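Local coordinates for conjugal transfer protein (Escherichia coli, PDB 5I97) that probably helps to build the inner-membrane channel of a plasmid-encoded type IV secretion system, as a VirB8-like protein with a domain of NTF2-like fold, at residues T35-V38 against I39-S43; F46-V49 against Q50-T54. All coordinates share one frame; numbering follows the deposited sequence.

Interaction 1 of 2, residues T35-V38 against I39-S43; sequences TQYV and IHRES
The last two turns of helix 27-42, the long first helix of this VirB8 domain, set Tyr37 beside Arg41 and Gln36 beside His40, each pair one turn apart. Four i to i+4 backbone bonds, accepted by the carbonyls of Thr35 to Val38, fix the spacing; that from Arg41 N to Tyr37 O (2.9 Å) is the most bent of them. Tyr37 and Arg41 run alongside each other, pointing the same way. With CG anti to the backbone N (chi1 176°) and a chain extended as far as NE, Arg41 carries its guanidinium up to the phenol, where NH1 donates to Tyr37 OH at 3.0 Å. The hydroxyl lies only 3° out of the guanidinium plane and is thus met at its edge. Ring and guanidinium are turned 52° apart and do not stack. Lower down, Arg41 CD approaches Tyr37 CE2 at 3.9 Å. A phenylalanine in place of Tyr37 would probably leave Arg41 NH1 and Ser60 OG, the hydroxyl's other partner, without this mate. Gln36 and His40 present amide and imidazole planes almost at right angles, and water 1 joins them: it accepts from Gln36 NE2 at 2.8 Å and lies in the imidazole plane, 3.0 Å from His40 NE2. His40 ND1 probably bonds Asp52 OD1. At the C-terminal end Ile39 O takes two bonds from Ser43, though that from Ser43 OG, at 2.5 Å, is unusually short and its length doubtful. Tyr37 and Arg41 pack on Val56 of helix 49-58 and Val64 of helix 62-69, while Thr35 touches strand 86-98 and Glu42 reaches Tyr156 of strand 151-160: the helix lies between these two strands and these two helices.

Interaction 2 of 2, residues F46-V49 against Q50-T54; sequences FYSV and QVDYT
Ser48 holds the N-cap position of helix 49-58, though its side chain makes no capping bond; it meets Asp52 one turn on through both its hydroxyl and its carbonyl. The Asp52 side chain can be followed outward. Its CB stands 3.6 Å from Ser48 O, the same oxygen that receives Asp52 N at 2.9 Å in a bond with an N-H...O angle of 166°. With CG beside the backbone N (chi1 -66°), the carboxylate is turned back toward the start of the helix, and both CG and OD2 come to 3.3 Å from Ser48 O, the latter an approach of two acceptors. The two carboxylate oxygens then part. OD2 accepts from Ser48 OG at 3.0 Å, and the hydroxyl meets it from above, 41° out of the carboxylate plane; OD1 faces His40 of the preceding helix. Ser48 OG sits between its own backbone N and carbonyl carbon, a rotamer that swings it to the carboxylate. Next to this pair, Tyr53 N bonds Val49 O at 2.9 Å, and Tyr53 CB lies 3.1 Å from that oxygen while the ring leads away to Phe72. One residue further on, Gln50 O accepts both Thr54 N and Thr54 OG1, each at 3.0 Å and from opposite faces of its plane. For Asp52 the balance is between the hydroxyl, the imidazole and the positive end of the helix dipole, which would probably help to stabilise negative charge, and the nearby Ser48 carbonyl, which would oppose it.

How the interactions relate
Interaction 1 closes helix 27-42 and interaction 2 opens helix 49-58, in series along the chain with a short connection between them. Their centres lie about 11 Å apart, and they touch directly: His40 ND1 of interaction 1 is 2.7 Å from Asp52 OD1 of interaction 2, a probable hydrogen bond. Interaction 1 sits about 3 Å from the centre of the chain, against the four-stranded antiparallel sheet, whereas interaction 2 is at the surface, its centre about 11 Å from that of the chain, where Tyr47 meets His101 of the second subunit. Within this NTF2-like domain the His40-Asp52 pair thus ties the sheet-packed helix 27-42 to the more exposed start of helix 49-58.

Interaction 1 of 2, residues T35-V38 against I39-S43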
ATOM      1  N   THR A  35      -7.596  -8.623 -16.425  1.00 25.16           N
ATOM      2  CA  THR A  35      -7.164  -7.630 -15.464  1.00 24.59           C
ATOM      3  C   THR A  35      -5.878  -8.098 -14.766  1.00 24.11           C
ATOM      4  O   THR A  35      -5.015  -7.286 -14.463  1.00 23.68           O
ATOM      5  CB  THR A  35      -8.266  -7.287 -14.416  1.00 24.62           C
ATOM      6  OG1 THR A  35      -8.750  -8.479 -13.802  1.00 24.84           O
ATOM      7  CG2 THR A  35      -9.427  -6.560 -15.063  1.00 25.12           C
ATOM      8  N   GLN A  36      -5.764  -9.398 -14.507  1.00 24.26           N
ATOM      9  CA  GLN A  36      -4.542  -9.964 -13.930  1.00 23.96           C
ATOM     10  C   GLN A  36      -3.350  -9.723 -14.826  1.00 23.88           C
ATOM     11  O   GLN A  36      -2.261  -9.426 -14.361  1.00 23.53           O
ATOM     12  CB  GLN A  36      -4.684 -11.474 -13.721  1.00 24.33           C
ATOM     13  CG  GLN A  36      -5.517 -11.866 -12.542  1.00 24.40           C
ATOM     14  CD  GLN A  36      -4.844 -11.515 -11.255  1.00 23.92           C
ATOM     15  OE1 GLN A  36      -5.315 -10.661 -10.519  1.00 23.68           O
ATOM     16  NE2 GLN A  36      -3.738 -12.188 -10.963  1.00 26.14           N
ATOM     17  N   TYR A  37      -3.574  -9.849 -16.120  1.00 24.29           N
ATOM     18  CA  TYR A  37      -2.514  -9.681 -17.084  1.00 24.35           C
ATOM     19  C   TYR A  37      -2.021  -8.243 -17.060  1.00 24.00           C
ATOM     20  O   TYR A  37      -0.819  -8.005 -17.004  1.00 23.80           O
ATOM     21  CB  TYR A  37      -2.987 -10.076 -18.476  1.00 24.95           C
ATOM     22  CG  TYR A  37      -1.915 -10.045 -19.534  1.00 25.14           C
ATOM     23  CD1 TYR A  37      -1.111 -11.151 -19.773  1.00 25.37           C
ATOM     24  CD2 TYR A  37      -1.698  -8.904 -20.296  1.00 25.17           C
ATOM     25  CE1 TYR A  37      -0.127 -11.127 -20.750  1.00 25.63           C
ATOM     26  CE2 TYR A  37      -0.723  -8.872 -21.276  1.00 25.43           C
ATOM     27  CZ  TYR A  37       0.061  -9.982 -21.499  1.00 25.66           C
ATOM     28  OH  TYR A  37       1.030  -9.941 -22.469  1.00 25.99           O
ATOM     29  N   VAL A  38      -2.952  -7.298 -17.108  1.00 24.01           N
ATOM     30  CA  VAL A  38      -2.606  -5.891 -17.079  1.00 23.78           C
ATOM     31  C   VAL A  38      -1.903  -5.535 -15.780  1.00 23.24           C
ATOM     32  O   VAL A  38      -0.928  -4.802 -15.772  1.00 23.06           O
ATOM     33  CB  VAL A  38      -3.846  -5.005 -17.251  1.00 23.98           C
ATOM     34  CG1 VAL A  38      -3.510  -3.533 -16.964  1.00 23.75           C
ATOM     35  CG2 VAL A  38      -4.435  -5.186 -18.635  1.00 24.60           C
ATOM     36  N   ILE A  39      -2.394  -6.062 -14.673  1.00 23.06           N
ATOM     37  CA  ILE A  39      -1.767  -5.790 -13.397  1.00 22.63           C
ATOM     38  C   ILE A  39      -0.340  -6.343 -13.342  1.00 22.53           C
ATOM     39  O   ILE A  39       0.569  -5.661 -12.875  1.00 22.28           O
ATOM     40  CB  ILE A  39      -2.615  -6.345 -12.255  1.00 22.57           C
ATOM     41  CG1 ILE A  39      -3.875  -5.494 -12.095  1.00 22.66           C
ATOM     42  CG2 ILE A  39      -1.849  -6.315 -10.956  1.00 22.76           C
ATOM     43  CD1 ILE A  39      -4.913  -6.093 -11.175  1.00 22.78           C
ATOM     44  N   HIS A  40      -0.142  -7.565 -13.837  1.00 22.82           N
ATOM     45  CA  HIS A  40       1.177  -8.179 -13.847  1.00 22.86           C
ATOM     46  C   HIS A  40       2.137  -7.404 -14.742  1.00 22.92           C
ATOM     47  O   HIS A  40       3.307  -7.242 -14.411  1.00 22.84           O
ATOM     48  CB  HIS A  40       1.111  -9.624 -14.345  1.00 23.27           C
ATOM     49  CG  HIS A  40       0.685 -10.624 -13.318  1.00 23.62           C
ATOM     50  ND1 HIS A  40       1.272 -10.720 -12.074  1.00 24.84           N
ATOM     51  CD2 HIS A  40      -0.259 -11.596 -13.361  1.00 25.30           C
ATOM     52  CE1 HIS A  40       0.705 -11.700 -11.396  1.00 26.11           C
ATOM     53  NE2 HIS A  40      -0.226 -12.249 -12.155  1.00 24.41           N
ATOM     54  N   ARG A  41       1.633  -6.937 -15.880  1.00 23.16           N
ATOM     55  CA  ARG A  41       2.487  -6.353 -16.905  1.00 23.38           C
ATOM     56  C   ARG A  41       2.780  -4.870 -16.694  1.00 23.17           C
ATOM     57  O   ARG A  41       3.887  -4.416 -16.959  1.00 23.26           O
ATOM     58  CB  ARG A  41       1.862  -6.569 -18.281  1.00 23.85           C
ATOM     59  CG  ARG A  41       2.613  -5.922 -19.403  1.00 24.18           C
ATOM     60  CD  ARG A  41       2.323  -6.567 -20.729  1.00 24.75           C
ATOM     61  NE  ARG A  41       3.047  -5.896 -21.801  1.00 25.13           N
ATOM     62  CZ  ARG A  41       3.216  -6.384 -23.022  1.00 25.71           C
ATOM     63  NH1 ARG A  41       2.728  -7.575 -23.346  1.00 25.97           N
ATOM     64  NH2 ARG A  41       3.884  -5.683 -23.920  1.00 26.09           N
ATOM     65  N   GLU A  42       1.802  -4.124 -16.193  1.00 22.97           N
ATOM     66  CA  GLU A  42       1.941  -2.677 -16.092  1.00 22.89           C
ATOM     67  C   GLU A  42       2.392  -2.239 -14.712  1.00 22.47           C
ATOM     68  O   GLU A  42       2.745  -1.084 -14.510  1.00 22.43           O
ATOM     69  CB  GLU A  42       0.621  -1.987 -16.452  1.00 23.04           C
ATOM     70  CG  GLU A  42       0.144  -2.299 -17.852  1.00 23.54           C
ATOM     71  CD  GLU A  42       1.138  -1.873 -18.905  1.00 23.87           C
ATOM     72  OE1 GLU A  42       1.835  -0.862 -18.687  1.00 23.81           O
ATOM     73  OE2 GLU A  42       1.244  -2.568 -19.938  1.00 24.26           O
ATOM     74  N   SER A  43       2.387  -3.160 -13.762  1.00 22.25           N
ATOM     75  CA  SER A  43       2.932  -2.855 -12.454  1.00 21.94           C
ATOM     76  C   SER A  43       4.437  -3.002 -12.473  1.00 22.02           C
ATOM     77  O   SER A  43       4.998  -3.700 -13.318  1.00 22.30           O
ATOM     78  CB  SER A  43       2.368  -3.772 -11.375  1.00 21.76           C
ATOM     79  OG  SER A  43       0.961  -3.727 -11.316  1.00 23.20           O
TER
HETATM   80  O   HOH W   1      -2.402 -14.268 -12.186  1.00 29.10           O

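Interaction 2 of 2, residues F46-V49 against Q50-T54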
ATOM      1  N   PHE A  46       9.804  -4.561  -7.402  1.00 22.28           N
ATOM      2  CA  PHE A  46      11.013  -5.378  -7.435  1.00 22.73           C
ATOM      3  C   PHE A  46      10.798  -6.668  -6.686  1.00 22.84           C
ATOM      4  O   PHE A  46      11.309  -7.712  -7.076  1.00 23.41           O
ATOM      5  CB  PHE A  46      12.216  -4.637  -6.843  1.00 22.97           C
ATOM      6  CG  PHE A  46      13.511  -5.418  -6.924  1.00 28.11           C
ATOM      7  CD1 PHE A  46      14.120  -5.659  -8.152  1.00 27.85           C
ATOM      8  CD2 PHE A  46      14.109  -5.920  -5.782  1.00 28.09           C
ATOM      9  CE1 PHE A  46      15.300  -6.368  -8.234  1.00 29.31           C
ATOM     10  CE2 PHE A  46      15.294  -6.637  -5.860  1.00 31.68           C
ATOM     11  CZ  PHE A  46      15.889  -6.865  -7.089  1.00 31.22           C
ATOM     12  N   TYR A  47      10.002  -6.611  -5.634  1.00 22.55           N
ATOM     13  CA  TYR A  47       9.819  -7.789  -4.806  1.00 22.74           C
ATOM     14  C   TYR A  47       8.897  -8.804  -5.468  1.00 22.76           C
ATOM     15  O   TYR A  47       8.858  -9.956  -5.052  1.00 28.36           O
ATOM     16  CB  TYR A  47       9.298  -7.381  -3.417  1.00 22.52           C
ATOM     17  CG  TYR A  47      10.310  -6.550  -2.639  1.00 22.63           C
ATOM     18  CD1 TYR A  47      10.508  -5.215  -2.927  1.00 26.02           C
ATOM     19  CD2 TYR A  47      11.089  -7.119  -1.637  1.00 24.22           C
ATOM     20  CE1 TYR A  47      11.445  -4.461  -2.235  1.00 30.79           C
ATOM     21  CE2 TYR A  47      12.031  -6.376  -0.933  1.00 26.17           C
ATOM     22  CZ  TYR A  47      12.209  -5.044  -1.238  1.00 31.33           C
ATOM     23  OH  TYR A  47      13.152  -4.295  -0.547  1.00 28.24           O
ATOM     24  N   SER A  48       8.209  -8.426  -6.541  1.00 22.55           N
ATOM     25  CA  SER A  48       7.357  -9.406  -7.221  1.00 22.66           C
ATOM     26  C   SER A  48       7.614  -9.479  -8.719  1.00 22.92           C
ATOM     27  O   SER A  48       6.886 -10.172  -9.439  1.00 23.86           O
ATOM     28  CB  SER A  48       5.879  -9.091  -6.996  1.00 22.33           C
ATOM     29  OG  SER A  48       5.500  -7.900  -7.666  1.00 24.53           O
ATOM     30  N   VAL A  49       8.646  -8.782  -9.186  1.00 22.93           N
ATOM     31  CA  VAL A  49       8.873  -8.645 -10.623  1.00 23.13           C
ATOM     32  C   VAL A  49       9.191  -9.985 -11.278  1.00 23.63           C
ATOM     33  O   VAL A  49       8.883 -10.200 -12.443  1.00 25.88           O
ATOM     34  CB  VAL A  49       9.997  -7.627 -10.931  1.00 23.24           C
ATOM     35  CG1 VAL A  49      11.341  -8.141 -10.469  1.00 23.67           C
ATOM     36  CG2 VAL A  49      10.026  -7.297 -12.414  1.00 25.20           C
ATOM     37  N   GLN A  50       9.781 -10.908 -10.533  1.00 23.93           N
ATOM     38  CA  GLN A  50      10.069 -12.202 -11.114  1.00 25.21           C
ATOM     39  C   GLN A  50       8.779 -12.995 -11.340  1.00 24.46           C
ATOM     40  O   GLN A  50       8.609 -13.653 -12.367  1.00 26.52           O
ATOM     41  CB  GLN A  50      11.035 -12.981 -10.224  1.00 33.16           C
ATOM     42  CG  GLN A  50      11.322 -14.373 -10.742  1.00 41.00           C
ATOM     43  CD  GLN A  50      11.893 -14.346 -12.149  1.00 45.79           C
ATOM     44  OE1 GLN A  50      11.354 -14.978 -13.062  1.00 46.82           O
ATOM     45  NE2 GLN A  50      12.971 -13.583 -12.340  1.00 46.44           N
ATOM     46  N   VAL A  51       7.861 -12.916 -10.385  1.00 26.92           N
ATOM     47  CA  VAL A  51       6.565 -13.569 -10.518  1.00 24.13           C
ATOM     48  C   VAL A  51       5.754 -12.938 -11.636  1.00 23.93           C
ATOM     49  O   VAL A  51       5.167 -13.648 -12.450  1.00 24.24           O
ATOM     50  CB  VAL A  51       5.775 -13.504  -9.202  1.00 23.86           C
ATOM     51  CG1 VAL A  51       4.335 -13.937  -9.398  1.00 23.88           C
ATOM     52  CG2 VAL A  51       6.478 -14.327  -8.136  1.00 24.87           C
ATOM     53  N   ASP A  52       5.743 -11.608 -11.687  1.00 23.51           N
ATOM     54  CA  ASP A  52       4.996 -10.895 -12.715  1.00 23.39           C
ATOM     55  C   ASP A  52       5.524 -11.217 -14.105  1.00 23.81           C
ATOM     56  O   ASP A  52       4.749 -11.434 -15.032  1.00 24.00           O
ATOM     57  CB  ASP A  52       5.053  -9.382 -12.473  1.00 22.97           C
ATOM     58  CG  ASP A  52       4.337  -8.962 -11.207  1.00 22.78           C
ATOM     59  OD1 ASP A  52       3.391  -9.663 -10.789  1.00 25.72           O
ATOM     60  OD2 ASP A  52       4.737  -7.944 -10.611  1.00 24.66           O
ATOM     61  N   TYR A  53       6.848 -11.229 -14.246  1.00 24.03           N
ATOM     62  CA  TYR A  53       7.519 -11.537 -15.508  1.00 24.52           C
ATOM     63  C   TYR A  53       7.196 -12.949 -15.988  1.00 25.01           C
ATOM     64  O   TYR A  53       6.995 -13.196 -17.178  1.00 25.37           O
ATOM     65  CB  TYR A  53       9.028 -11.366 -15.350  1.00 24.75           C
ATOM     66  CG  TYR A  53       9.825 -11.691 -16.580  1.00 25.35           C
ATOM     67  CD1 TYR A  53      10.068 -10.725 -17.545  1.00 25.42           C
ATOM     68  CD2 TYR A  53      10.319 -12.968 -16.789  1.00 25.92           C
ATOM     69  CE1 TYR A  53      10.805 -11.010 -18.670  1.00 26.04           C
ATOM     70  CE2 TYR A  53      11.046 -13.267 -17.914  1.00 26.54           C
ATOM     71  CZ  TYR A  53      11.290 -12.283 -18.850  1.00 26.59           C
ATOM     72  OH  TYR A  53      12.012 -12.592 -19.977  1.00 28.59           O
ATOM     73  N   THR A  54       7.221 -13.887 -15.059  1.00 25.12           N
ATOM     74  CA  THR A  54       6.882 -15.265 -15.370  1.00 25.64           C
ATOM     75  C   THR A  54       5.427 -15.361 -15.806  1.00 25.57           C
ATOM     76  O   THR A  54       5.125 -16.008 -16.801  1.00 26.04           O
ATOM     77  CB  THR A  54       7.139 -16.185 -14.171  1.00 25.82           C
ATOM     78  OG1 THR A  54       8.545 -16.195 -13.896  1.00 26.37           O
ATOM     79  CG2 THR A  54       6.688 -17.603 -14.469  1.00 26.43           C
TER